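Local coordinates for protein beta-glycosidase (Bacteroides caccae, PDB 6T2R) that probably cleaves internal beta-galactosidic bonds of mucin O-glycans, as an endo-acting family 16 glycoside hydrolase from a human gut bacterium, at residues T44-R49 / L97-K102; N59-D64 / Y92-L97; D65-M70 / K78-D83; M234-S239 / L249-E254. All blocks are in the same frame, centred on the assembly; numbering follows the deposited sequence.

Contact 1. Residues T44-R49 / L97-K102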
loop_
_atom_site.group_PDB
_atom_site.type_symbol
_atom_site.label_atom_id
_atom_site.label_comp_id
_atom_site.label_asym_id
_atom_site.label_seq_id
_atom_site.Cartn_x
_atom_site.Cartn_y
_atom_site.Cartn_z
ATOM N N THR A 44 9.350 9.666 12.792
ATOM C CA THR A 44 8.682 10.898 12.300
ATOM C C THR A 44 9.440 11.425 11.101
ATOM O O THR A 44 8.875 12.273 10.378
ATOM C CB THR A 44 8.576 11.995 13.364
ATOM O OG1 THR A 44 9.877 12.144 13.923
ATOM C CG2 THR A 44 7.570 11.654 14.431
ATOM N N SER A 45 10.655 10.941 10.905
ATOM C CA SER A 45 11.477 11.280 9.727
ATOM C C SER A 45 11.041 10.429 8.530
ATOM O O SER A 45 11.525 10.667 7.432
ATOM C CB SER A 45 12.916 11.089 10.010
ATOM O OG SER A 45 13.226 9.708 10.002
ATOM N N VAL A 46 10.149 9.471 8.713
ATOM C CA VAL A 46 9.743 8.580 7.597
ATOM C C VAL A 46 8.244 8.695 7.378
ATOM O O VAL A 46 7.858 8.770 6.213
ATOM C CB VAL A 46 10.154 7.124 7.876
ATOM C CG1 VAL A 46 9.467 6.172 6.919
ATOM C CG2 VAL A 46 11.665 6.965 7.803
ATOM N N TRP A 47 7.469 8.641 8.465
ATOM C CA TRP A 47 5.993 8.488 8.470
ATOM C C TRP A 47 5.301 9.764 8.969
ATOM O O TRP A 47 5.871 10.487 9.815
ATOM C CB TRP A 47 5.579 7.317 9.346
ATOM C CG TRP A 47 6.149 6.007 8.916
ATOM C CD1 TRP A 47 7.165 5.316 9.505
ATOM C CD2 TRP A 47 5.719 5.214 7.808
ATOM N NE1 TRP A 47 7.401 4.147 8.830
ATOM C CE2 TRP A 47 6.520 4.049 7.795
ATOM C CE3 TRP A 47 4.743 5.368 6.822
ATOM C CZ2 TRP A 47 6.351 3.032 6.857
ATOM C CZ3 TRP A 47 4.589 4.368 5.892
ATOM C CH2 TRP A 47 5.392 3.227 5.896
ATOM N N SER A 48 4.113 10.009 8.438
ATOM C CA SER A 48 3.117 10.986 8.930
ATOM C C SER A 48 1.763 10.291 8.890
ATOM O O SER A 48 1.559 9.356 8.022
ATOM C CB SER A 48 3.120 12.246 8.083
ATOM O OG SER A 48 4.408 12.832 8.005
ATOM N N ARG A 49 0.873 10.692 9.787
ATOM C CA ARG A 49 -0.539 10.244 9.773
ATOM C C ARG A 49 -1.212 10.799 8.528
ATOM O O ARG A 49 -0.865 11.931 8.091
ATOM C CB ARG A 49 -1.285 10.655 11.045
ATOM C CG ARG A 49 -0.752 9.977 12.298
ATOM C CD ARG A 49 -1.638 10.213 13.518
ATOM N NE ARG A 49 -1.099 9.459 14.638
ATOM C CZ ARG A 49 -1.487 9.560 15.909
ATOM N NH1 ARG A 49 -2.475 10.351 16.268
ATOM N NH2 ARG A 49 -0.906 8.815 16.813
ATOM N N LEU A 97 -0.653 5.670 7.760
ATOM C CA LEU A 97 0.650 6.348 7.672
ATOM C C LEU A 97 1.087 6.410 6.204
ATOM O O LEU A 97 0.803 5.446 5.449
ATOM C CB LEU A 97 1.688 5.582 8.480
ATOM C CG LEU A 97 1.495 5.506 9.998
ATOM C CD1 LEU A 97 2.702 4.796 10.601
ATOM C CD2 LEU A 97 1.346 6.872 10.653
ATOM N N TRP A 98 1.798 7.480 5.833
ATOM C CA TRP A 98 2.438 7.600 4.502
ATOM C C TRP A 98 3.818 8.240 4.611
ATOM O O TRP A 98 4.166 8.837 5.654
ATOM C CB TRP A 98 1.523 8.302 3.498
ATOM C CG TRP A 98 1.179 9.738 3.762
ATOM C CD1 TRP A 98 1.825 10.651 4.548
ATOM C CD2 TRP A 98 0.116 10.453 3.115
ATOM N NE1 TRP A 98 1.209 11.866 4.464
ATOM C CE2 TRP A 98 0.153 11.775 3.599
ATOM C CE3 TRP A 98 -0.858 10.090 2.179
ATOM C CZ2 TRP A 98 -0.740 12.746 3.168
ATOM C CZ3 TRP A 98 -1.761 11.045 1.771
ATOM C CH2 TRP A 98 -1.692 12.358 2.251
ATOM N N THR A 99 4.637 7.984 3.616
ATOM C CA THR A 99 6.032 8.473 3.585
ATOM C C THR A 99 6.093 9.726 2.716
ATOM O O THR A 99 7.221 10.129 2.393
ATOM C CB THR A 99 7.032 7.464 3.011
ATOM O OG1 THR A 99 6.799 7.211 1.620
ATOM C CG2 THR A 99 7.050 6.180 3.794
ATOM N N LYS A 100 4.934 10.268 2.336
ATOM C CA LYS A 100 4.871 11.479 1.506
ATOM C C LYS A 100 5.781 12.550 2.117
ATOM O O LYS A 100 5.684 12.793 3.307
ATOM C CB LYS A 100 3.453 12.035 1.397
ATOM C CG LYS A 100 3.354 13.275 0.504
ATOM C CD LYS A 100 2.015 13.976 0.566
ATOM C CE LYS A 100 0.919 13.119 -0.006
ATOM N NZ LYS A 100 -0.269 13.926 -0.338
ATOM N N ASP A 101 6.602 13.175 1.283
ATOM C CA ASP A 101 7.469 14.323 1.626
ATOM C C ASP A 101 8.580 13.862 2.565
ATOM O O ASP A 101 9.344 14.732 2.933
ATOM C CB ASP A 101 6.665 15.489 2.217
ATOM C CG ASP A 101 5.646 16.100 1.242
ATOM O OD1 ASP A 101 6.020 16.329 0.082
ATOM O OD2 ASP A 101 4.461 16.296 1.620
ATOM N N LYS A 102 8.695 12.569 2.904
ATOM C CA LYS A 102 9.741 12.095 3.864
ATOM C C LYS A 102 10.615 10.974 3.294
ATOM O O LYS A 102 11.821 11.018 3.535
ATOM C CB LYS A 102 9.095 11.629 5.172
ATOM C CG LYS A 102 8.486 12.759 5.990
ATOM C CD LYS A 102 7.844 12.366 7.317
ATOM C CE LYS A 102 7.533 13.615 8.111
ATOM N NZ LYS A 102 6.733 13.293 9.296
HETATM O O HOH W 1 5.127 11.381 5.621
#
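Lys-102 and Ser-48 meet where a loop turns into a short strand, and they illustrate how one lysine can fasten such a loop. The Lys-102 chain, fully extended beyond CG, runs past the carbonyl oxygens of Ser-45 and Val-46 and delivers NZ to three acceptors. NZ donates to Thr-44 O at 2.6 Å, with the donor tilted only slightly from that carbonyl plane, and to Ser-48 OG at 2.7 Å. The third bond, from NZ to Trp-47 O at 3.0 Å, comes from above the carbonyl plane, 48° out of it. Ser-48 OG lies beside its own backbone N (chi1 -55°), a rotation that lets it receive NZ while donating to a water; that water in turn donates to Trp-98 O and Lys-100 O. The same serine and Trp-98 form an antiparallel hydrogen-bonded pair.

On the other side of the strand the Trp-47 indole is held between aliphatic groups. Thr-99 CG2 makes a CH-pi contact over one face, 3.9 Å from the centroid of the six-membered ring, and Val-46 CG1 lies over the same face, both methyls offset toward the rim. Leu-97 CD1 covers the opposite face, its side chain crossing the indole at about a right angle. Trp-47 NE1 bonds to Asp-35, which helps set the ring's rotation. Three bonds from NZ thus tie Lys-102 to the loop leading into strand 48-49, where neutral oxygens meet the ammonium, and this triple grip probably favours a protonated Lys-102.

Contact 2. Residues N59-D64 / Y92-L97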
loop_
_atom_site.group_PDB
_atom_site.type_symbol
_atom_site.label_atom_id
_atom_site.label_comp_id
_atom_site.label_asym_id
_atom_site.label_seq_id
_atom_site.Cartn_x
_atom_site.Cartn_y
_atom_site.Cartn_z
ATOM N N ASN A 59 -11.928 9.065 3.135
ATOM C CA ASN A 59 -13.150 9.393 3.911
ATOM C C ASN A 59 -12.999 9.411 5.424
ATOM O O ASN A 59 -13.730 10.169 6.075
ATOM C CB ASN A 59 -14.158 8.245 3.846
ATOM C CG ASN A 59 -15.167 8.633 2.840
ATOM O OD1 ASN A 59 -15.053 9.742 2.387
ATOM N ND2 ASN A 59 -16.101 7.777 2.512
ATOM N N THR A 60 -12.299 8.424 5.946
ATOM C CA THR A 60 -12.342 8.050 7.377
ATOM C C THR A 60 -11.023 8.418 8.051
ATOM O O THR A 60 -10.913 8.194 9.295
ATOM C CB THR A 60 -12.639 6.552 7.445
ATOM O OG1 THR A 60 -11.640 5.884 6.655
ATOM C CG2 THR A 60 -14.042 6.244 6.960
ATOM N N GLN A 61 -10.046 8.887 7.258
ATOM C CA GLN A 61 -8.635 9.010 7.713
ATOM C C GLN A 61 -8.653 10.045 8.821
ATOM O O GLN A 61 -9.467 10.987 8.695
ATOM C CB GLN A 61 -7.718 9.352 6.548
ATOM C CG GLN A 61 -7.672 8.245 5.493
ATOM C CD GLN A 61 -7.104 6.904 5.937
ATOM O OE1 GLN A 61 -6.200 6.836 6.774
ATOM N NE2 GLN A 61 -7.638 5.821 5.372
ATOM N N SER A 62 -7.899 9.813 9.886
ATOM C CA SER A 62 -8.080 10.541 11.179
ATOM C C SER A 62 -6.748 10.704 11.902
ATOM O O SER A 62 -5.902 9.780 11.818
ATOM C CB SER A 62 -9.061 9.828 12.040
ATOM O OG SER A 62 -9.075 10.345 13.346
ATOM N N PHE A 63 -6.593 11.822 12.614
ATOM C CA PHE A 63 -5.442 12.078 13.521
ATOM C C PHE A 63 -5.758 11.541 14.923
ATOM O O PHE A 63 -4.886 11.553 15.771
ATOM C CB PHE A 63 -5.064 13.560 13.535
ATOM C CG PHE A 63 -4.467 14.058 12.241
ATOM C CD1 PHE A 63 -3.960 13.181 11.291
ATOM C CD2 PHE A 63 -4.412 15.413 11.971
ATOM C CE1 PHE A 63 -3.424 13.652 10.105
ATOM C CE2 PHE A 63 -3.861 15.880 10.788
ATOM C CZ PHE A 63 -3.365 15.000 9.860
ATOM N N ASP A 64 -6.935 10.963 15.127
ATOM C CA ASP A 64 -7.358 10.428 16.451
ATOM C C ASP A 64 -6.391 9.340 16.928
ATOM O O ASP A 64 -6.269 8.308 16.240
ATOM C CB ASP A 64 -8.784 9.861 16.419
ATOM C CG ASP A 64 -9.355 9.822 17.815
ATOM O OD1 ASP A 64 -8.640 9.316 18.726
ATOM O OD2 ASP A 64 -10.473 10.350 17.996
ATOM N N TYR A 92 -17.160 6.643 10.593
ATOM C CA TYR A 92 -16.061 5.743 11.017
ATOM C C TYR A 92 -14.735 6.477 10.871
ATOM O O TYR A 92 -14.630 7.357 9.992
ATOM C CB TYR A 92 -16.079 4.473 10.178
ATOM C CG TYR A 92 -17.391 3.755 10.228
ATOM C CD1 TYR A 92 -17.703 2.953 11.303
ATOM C CD2 TYR A 92 -18.312 3.845 9.201
ATOM C CE1 TYR A 92 -18.908 2.275 11.384
ATOM C CE2 TYR A 92 -19.517 3.154 9.253
ATOM C CZ TYR A 92 -19.830 2.392 10.366
ATOM O OH TYR A 92 -21.001 1.688 10.470
ATOM N N LEU A 93 -13.785 6.134 11.737
ATOM C CA LEU A 93 -12.412 6.699 11.799
ATOM C C LEU A 93 -11.387 5.579 11.549
ATOM O O LEU A 93 -11.513 4.484 12.188
ATOM C CB LEU A 93 -12.182 7.318 13.173
ATOM C CG LEU A 93 -13.136 8.443 13.541
ATOM C CD1 LEU A 93 -12.821 8.949 14.944
ATOM C CD2 LEU A 93 -13.060 9.578 12.514
ATOM N N THR A 94 -10.410 5.823 10.667
ATOM C CA THR A 94 -9.346 4.832 10.376
ATOM C C THR A 94 -7.989 5.509 10.511
ATOM O O THR A 94 -7.902 6.747 10.311
ATOM C CB THR A 94 -9.500 4.183 8.990
ATOM O OG1 THR A 94 -9.397 5.223 8.006
ATOM C CG2 THR A 94 -10.782 3.392 8.856
ATOM N N GLY A 95 -6.988 4.713 10.879
ATOM C CA GLY A 95 -5.582 5.152 10.958
ATOM C C GLY A 95 -4.846 4.754 9.692
ATOM O O GLY A 95 -5.175 3.685 9.109
ATOM N N GLY A 96 -3.916 5.609 9.270
ATOM C CA GLY A 96 -3.035 5.418 8.110
ATOM C C GLY A 96 -1.760 6.225 8.262
ATOM O O GLY A 96 -1.801 7.292 8.909
ATOM N N LEU A 97 -0.653 5.670 7.760
ATOM C CA LEU A 97 0.650 6.348 7.672
ATOM C C LEU A 97 1.087 6.410 6.204
ATOM O O LEU A 97 0.803 5.446 5.449
ATOM C CB LEU A 97 1.688 5.582 8.480
ATOM C CG LEU A 97 1.495 5.506 9.998
ATOM C CD1 LEU A 97 2.702 4.796 10.601
ATOM C CD2 LEU A 97 1.346 6.872 10.653
#
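Thr-60 and Gln-61 pass Leu-93 and Thr-94 at a steep angle, the two segments running 75° apart, and a single bridge between Gln-61 and Thr-94 is all that the backbones share in strand fashion. Thr-94 N donates to Thr-60 O at 2.8 Å; the bond is fairly straight at hydrogen (163°), yet the donor stands well above the carbonyl plane. Beside it the two threonine hydroxyls meet, Thr-60 OG1 and Thr-94 OG1 lying 2.7 Å apart. Each occupies the position between backbone N and carbonyl carbon, and either could be the donor. Thr-60 CG2 meanwhile rests 3.3 Å from Tyr-92 O.

The Gln-61 chain leaves its CA pointing away and then bends at chi2 (-64°), folding the amide back across Thr-94. There NE2 donates to Met-234 O and Trp-57 O, and OE1 lies 3.7 Å from Gly-96 CA, a close approach possible beside a residue without a side chain. Further along, Ser-62 OG accepts from Asp-64 N at 2.9 Å in an ST turn, while Ser-62 CB packs on Leu-93 CD2 at 4.0 Å. Asp-64 pairs with Arg-66.

Much of this buried junction is polar: the threonine hydroxyls bond to each other, Gln-61 NE2 to backbone carbonyls and Ser-62 OG to a backbone N. Such directional bonding can pin an irregular loop to strand 92-98 without continuous strand pairing.

Contact 3. Residues D65-M70 / K78-D83. With SO4 (sulfate ion), chain C.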
loop_
_atom_site.group_PDB
_atom_site.type_symbol
_atom_site.label_atom_id
_atom_site.label_comp_id
_atom_site.label_asym_id
_atom_site.label_seq_id
_atom_site.Cartn_x
_atom_site.Cartn_y
_atom_site.Cartn_z
ATOM N N ASP A 65 -5.841 9.508 18.133
ATOM C CA ASP A 65 -4.884 8.557 18.758
ATOM C C ASP A 65 -5.515 7.172 18.898
ATOM O O ASP A 65 -4.789 6.172 18.938
ATOM C CB ASP A 65 -4.398 9.067 20.108
ATOM C CG ASP A 65 -3.420 10.206 19.978
ATOM O OD1 ASP A 65 -2.763 10.288 18.927
ATOM O OD2 ASP A 65 -3.319 11.000 20.931
ATOM N N ARG A 66 -6.823 7.094 18.942
ATOM C CA ARG A 66 -7.501 5.789 19.097
ATOM C C ARG A 66 -7.394 4.971 17.807
ATOM O O ARG A 66 -7.884 3.828 17.813
ATOM C CB ARG A 66 -8.951 6.001 19.518
ATOM C CG ARG A 66 -9.113 6.492 20.955
ATOM C CD ARG A 66 -10.554 6.855 21.245
ATOM N NE ARG A 66 -10.950 7.893 20.305
ATOM C CZ ARG A 66 -12.200 8.318 20.059
ATOM N NH1 ARG A 66 -13.249 7.804 20.687
ATOM N NH2 ARG A 66 -12.403 9.277 19.170
ATOM N N CYS A 67 -6.801 5.511 16.740
ATOM C CA CYS A 67 -6.682 4.781 15.452
ATOM C C CYS A 67 -5.268 4.180 15.285
ATOM O O CYS A 67 -5.004 3.504 14.275
ATOM C CB CYS A 67 -7.055 5.702 14.300
ATOM S SG CYS A 67 -8.821 6.114 14.254
ATOM N N TYR A 68 -4.377 4.426 16.236
ATOM C CA TYR A 68 -2.921 4.137 16.128
ATOM C C TYR A 68 -2.446 3.470 17.418
ATOM O O TYR A 68 -2.903 3.875 18.488
ATOM C CB TYR A 68 -2.146 5.427 15.907
ATOM C CG TYR A 68 -2.570 6.152 14.668
ATOM C CD1 TYR A 68 -3.668 6.990 14.678
ATOM C CD2 TYR A 68 -1.890 5.973 13.480
ATOM C CE1 TYR A 68 -4.066 7.663 13.533
ATOM C CE2 TYR A 68 -2.300 6.600 12.317
ATOM C CZ TYR A 68 -3.375 7.462 12.347
ATOM O OH TYR A 68 -3.738 8.116 11.211
ATOM N N GLU A 69 -1.605 2.449 17.303
ATOM C CA GLU A 69 -0.936 1.805 18.459
ATOM C C GLU A 69 0.416 1.237 18.025
ATOM O O GLU A 69 0.523 0.793 16.889
ATOM C CB GLU A 69 -1.849 0.758 19.076
ATOM C CG GLU A 69 -1.380 0.367 20.453
ATOM C CD GLU A 69 -2.181 -0.738 21.112
ATOM O OE1 GLU A 69 -1.673 -1.301 22.110
ATOM O OE2 GLU A 69 -3.298 -1.047 20.603
ATOM N N MET A 70 1.439 1.348 18.873
ATOM C CA MET A 70 2.656 0.493 18.811
ATOM C C MET A 70 2.508 -0.557 19.917
ATOM O O MET A 70 2.236 -0.180 21.071
ATOM C CB MET A 70 3.941 1.296 19.015
ATOM C CG MET A 70 4.010 2.515 18.168
ATOM S SD MET A 70 3.987 2.144 16.381
ATOM C CE MET A 70 5.659 1.546 16.173
ATOM N N LYS A 78 -6.141 1.151 13.178
ATOM C CA LYS A 78 -7.483 0.633 13.589
ATOM C C LYS A 78 -8.567 1.389 12.837
ATOM O O LYS A 78 -8.321 2.540 12.443
ATOM C CB LYS A 78 -7.713 0.754 15.096
ATOM C CG LYS A 78 -6.551 0.268 15.944
ATOM C CD LYS A 78 -6.596 0.712 17.407
ATOM C CE LYS A 78 -5.319 0.335 18.120
ATOM N NZ LYS A 78 -5.377 0.697 19.558
ATOM N N GLY A 79 -9.669 0.700 12.607
ATOM C CA GLY A 79 -10.945 1.279 12.169
ATOM C C GLY A 79 -11.951 1.201 13.320
ATOM O O GLY A 79 -12.107 0.119 13.870
ATOM N N ILE A 80 -12.576 2.318 13.691
ATOM C CA ILE A 80 -13.486 2.417 14.863
ATOM C C ILE A 80 -14.735 3.224 14.489
ATOM O O ILE A 80 -14.710 4.041 13.546
ATOM C CB ILE A 80 -12.745 3.063 16.046
ATOM C CG1 ILE A 80 -12.425 4.531 15.756
ATOM C CG2 ILE A 80 -11.507 2.257 16.408
ATOM C CD1 ILE A 80 -11.572 5.196 16.793
ATOM N N VAL A 81 -15.797 3.017 15.246
ATOM C CA VAL A 81 -17.008 3.863 15.197
ATOM C C VAL A 81 -16.623 5.229 15.754
ATOM O O VAL A 81 -16.021 5.249 16.819
ATOM C CB VAL A 81 -18.144 3.270 16.030
ATOM C CG1 VAL A 81 -19.395 4.114 15.823
ATOM C CG2 VAL A 81 -18.393 1.804 15.724
ATOM N N ASN A 82 -16.951 6.306 15.046
ATOM C CA ASN A 82 -16.737 7.697 15.501
ATOM C C ASN A 82 -17.869 8.108 16.451
ATOM O O ASN A 82 -19.015 7.907 16.088
ATOM C CB ASN A 82 -16.752 8.633 14.307
ATOM C CG ASN A 82 -16.445 10.062 14.670
ATOM O OD1 ASN A 82 -16.115 10.351 15.811
ATOM N ND2 ASN A 82 -16.563 10.956 13.707
ATOM N N ASP A 83 -17.563 8.767 17.567
ATOM C CA ASP A 83 -18.604 9.342 18.460
ATOM C C ASP A 83 -18.688 10.860 18.295
ATOM O O ASP A 83 -19.024 11.479 19.282
ATOM C CB ASP A 83 -18.344 8.993 19.921
ATOM C CG ASP A 83 -16.913 8.577 20.155
ATOM O OD1 ASP A 83 -15.994 9.367 19.810
ATOM O OD2 ASP A 83 -16.738 7.438 20.615
HETATM S S SO4 C . -14.499 13.822 12.106
HETATM O O1 SO4 C . -13.322 13.048 12.350
HETATM O O2 SO4 C . -15.428 13.738 13.237
HETATM O O3 SO4 C . -14.097 15.193 11.918
HETATM O O4 SO4 C . -15.172 13.325 10.922
#
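Glu-69 and Lys-78 come together because both chains are stretched out: the glutamate sets CG opposite its backbone N (chi1 -164°) and, like the lysine, runs extended beyond CG. The two cross obliquely, and Lys-78 NZ forms a salt bridge with Glu-69 OE2 at 2.9 Å, arriving on the anti side of the carboxylate and somewhat out of its plane. Arg-71 is a second partner of this oxygen. Arg-66 follows the contrary strategy. A bend at chi3 (-59°) swings its guanidinium round to Asp-83, whose OD1 accepts from NH1 at 3.3 Å through the syn lone pair. The two flat groups meet edge to edge and nearly coplanar, 22° apart, though the bond is long; Asp-64 takes the arginine's NH2.

Between the two ion pairs lies a small apolar patch. Ile-80 CD1 sits over one face of the guanidinium and touches both Arg-66 CB and Cys-67 SG, each at 3.9 Å. Lys-78 N donates to Cys-67 O at 2.8 Å, tying the 3-10 turn to the second strand of the hairpin formed by 68-71 and 74-81. Nearby, Asn-82 ND2 binds a sulfate oxygen, O2, at 3.0 Å, in a site completed by Arg-52, Asn-84 and Ala-90; the ion probably came from the crystallisation liquor.

At this surface one ion pair joins the hairpin strands, the other the 3-10 turn and the loop beyond strand 74-81. With Lys-78 and Arg-71 both at OE2, ionised Glu-69 is probably favoured.

Contact 4. Residues M234-S239 / L249-E254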
loop_
_atom_site.group_PDB
_atom_site.type_symbol
_atom_site.label_atom_id
_atom_site.label_comp_id
_atom_site.label_asym_id
_atom_site.label_seq_id
_atom_site.Cartn_x
_atom_site.Cartn_y
_atom_site.Cartn_z
ATOM N N MET A 234 -5.720 1.550 7.220
ATOM C CA MET A 234 -7.050 0.967 7.426
ATOM C C MET A 234 -8.043 1.860 6.683
ATOM O O MET A 234 -7.818 3.100 6.562
ATOM C CB MET A 234 -7.390 0.884 8.918
ATOM C CG MET A 234 -8.746 0.261 9.224
ATOM S SD MET A 234 -9.024 -1.324 8.440
ATOM C CE MET A 234 -7.869 -2.375 9.320
ATOM N N GLN A 235 -9.084 1.215 6.183
ATOM C CA GLN A 235 -10.125 1.821 5.344
ATOM C C GLN A 235 -11.428 1.127 5.750
ATOM O O GLN A 235 -11.408 -0.118 6.016
ATOM C CB GLN A 235 -9.763 1.647 3.859
ATOM C CG GLN A 235 -8.521 2.418 3.458
ATOM C CD GLN A 235 -8.044 2.229 2.035
ATOM O OE1 GLN A 235 -8.541 1.410 1.261
ATOM N NE2 GLN A 235 -7.015 2.961 1.713
ATOM N N LEU A 236 -12.512 1.899 5.801
ATOM C CA LEU A 236 -13.865 1.384 6.152
ATOM C C LEU A 236 -14.920 1.977 5.208
ATOM O O LEU A 236 -15.014 3.227 5.133
ATOM C CB LEU A 236 -14.173 1.748 7.612
ATOM C CG LEU A 236 -13.506 0.875 8.674
ATOM C CD1 LEU A 236 -13.763 1.444 10.075
ATOM C CD2 LEU A 236 -13.984 -0.569 8.575
ATOM N N GLY A 237 -15.641 1.108 4.489
ATOM C CA GLY A 237 -16.759 1.478 3.599
ATOM C C GLY A 237 -16.332 2.058 2.252
ATOM O O GLY A 237 -15.173 2.515 2.081
ATOM N N GLY A 238 -17.291 2.079 1.327
ATOM C CA GLY A 238 -17.154 2.579 -0.051
ATOM C C GLY A 238 -17.940 1.686 -0.990
ATOM O O GLY A 238 -18.495 0.656 -0.535
ATOM N N SER A 239 -17.989 2.041 -2.271
ATOM C CA SER A 239 -18.892 1.359 -3.222
ATOM C C SER A 239 -18.327 -0.031 -3.462
ATOM O O SER A 239 -19.120 -0.943 -3.607
ATOM C CB SER A 239 -19.075 2.146 -4.503
ATOM O OG SER A 239 -17.896 2.868 -4.805
ATOM N N LEU A 249 -16.528 -3.910 14.555
ATOM C CA LEU A 249 -15.532 -2.912 15.012
ATOM C C LEU A 249 -15.389 -2.968 16.533
ATOM O O LEU A 249 -16.295 -3.401 17.231
ATOM C CB LEU A 249 -15.969 -1.526 14.543
ATOM C CG LEU A 249 -16.272 -1.424 13.048
ATOM C CD1 LEU A 249 -16.529 0.016 12.667
ATOM C CD2 LEU A 249 -15.153 -1.993 12.200
ATOM N N PRO A 250 -14.230 -2.527 17.077
ATOM C CA PRO A 250 -13.128 -2.005 16.262
ATOM C C PRO A 250 -12.374 -3.122 15.522
ATOM O O PRO A 250 -12.529 -4.293 15.844
ATOM C CB PRO A 250 -12.238 -1.316 17.303
ATOM C CG PRO A 250 -12.423 -2.161 18.535
ATOM C CD PRO A 250 -13.896 -2.514 18.505
ATOM N N VAL A 251 -11.621 -2.747 14.486
ATOM C CA VAL A 251 -10.825 -3.703 13.676
ATOM C C VAL A 251 -9.411 -3.144 13.543
ATOM O O VAL A 251 -9.248 -1.892 13.535
ATOM C CB VAL A 251 -11.512 -3.970 12.335
ATOM C CG1 VAL A 251 -11.414 -2.771 11.400
ATOM C CG2 VAL A 251 -10.963 -5.230 11.695
ATOM N N GLU A 252 -8.429 -4.043 13.509
ATOM C CA GLU A 252 -7.004 -3.666 13.357
ATOM C C GLU A 252 -6.365 -4.366 12.158
ATOM O O GLU A 252 -6.879 -5.395 11.699
ATOM C CB GLU A 252 -6.122 -4.097 14.525
ATOM C CG GLU A 252 -6.826 -4.222 15.827
ATOM C CD GLU A 252 -5.835 -4.525 16.924
ATOM O OE1 GLU A 252 -5.874 -3.823 17.929
ATOM O OE2 GLU A 252 -4.975 -5.381 16.715
ATOM N N MET A 253 -5.293 -3.759 11.665
ATOM C CA MET A 253 -4.257 -4.423 10.845
ATOM C C MET A 253 -2.981 -4.226 11.640
ATOM O O MET A 253 -2.849 -3.165 12.274
ATOM C CB MET A 253 -4.096 -3.829 9.447
ATOM C CG MET A 253 -3.865 -2.331 9.429
ATOM S SD MET A 253 -3.722 -1.619 7.749
ATOM C CE MET A 253 -2.867 -2.977 6.926
ATOM N N GLU A 254 -2.152 -5.255 11.682
ATOM C CA GLU A 254 -0.861 -5.251 12.414
ATOM C C GLU A 254 0.246 -5.327 11.382
ATOM O O GLU A 254 0.200 -6.223 10.512
ATOM C CB GLU A 254 -0.762 -6.457 13.349
ATOM C CG GLU A 254 -2.082 -6.796 13.999
ATOM C CD GLU A 254 -2.056 -8.081 14.791
ATOM O OE1 GLU A 254 -1.254 -8.151 15.740
ATOM O OE2 GLU A 254 -2.867 -8.992 14.457
#
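Met-234 and Met-253 mark the closest backbone approach, 7.0 Å between CA atoms, and no hydrogen bond links the segments. Side chains alone span the gap. Met-234 starts with CG opposite its backbone N (chi1 -179°), then bends at chi2 and chi3, so that its methyl CE ends against the far backbone, 3.7 Å from Met-253 N. CE also touches Met-253 CG at 4.0 Å, while SD meets Val-251 CG1 at 4.1 Å, the two side chains crossing at about a right angle. Leu-236 and Leu-249 instead reach toward each other tip to tip, the two CD1 methyls 4.1 Å apart and the two CD2 methyls at the same distance. Leu-249 precedes Pro-250 through a cis peptide bond, just before strand 251-263 begins.

The packing crosses over strand 74-81: Gly-79 is bonded to Val-251 by its backbone, and Leu-77 to Met-253, while Met-234 is bonded to Gly-95 in the broken strand 92-98. Leu-236 also rests on Tyr-92 and Thr-94. Residues following strand 228-233 are thereby joined to the start of strand 251-263 over strand 74-81, which pairs with both 92-98 and 251-263, consistent with the beta-jelly roll of family 16 enzymes.

In the fold
All four contacts involve neighbouring antiparallel strands or the loops beside them, and burial alone does not set their chemistry. Contacts 2 and 4 are both buried, yet contact 2 relies on hydroxyls, an amide and backbone carbonyls, contact 4 on apolar groups alone; the two touch through Met-234. Contact 3 lies at the surface, with ion pairs on and beside a hairpin, whereas the partly buried contact 1 combines a lysine bonded to three oxygens with a packed indole. Contacts 1 and 2 share Leu-97 on strand 92-98. Strand 74-81 carries contact 3 beside that strand and pairs with 251-263 of contact 4. The salt bridge from Arg-49 to Asp-65 links contacts 1 and 3.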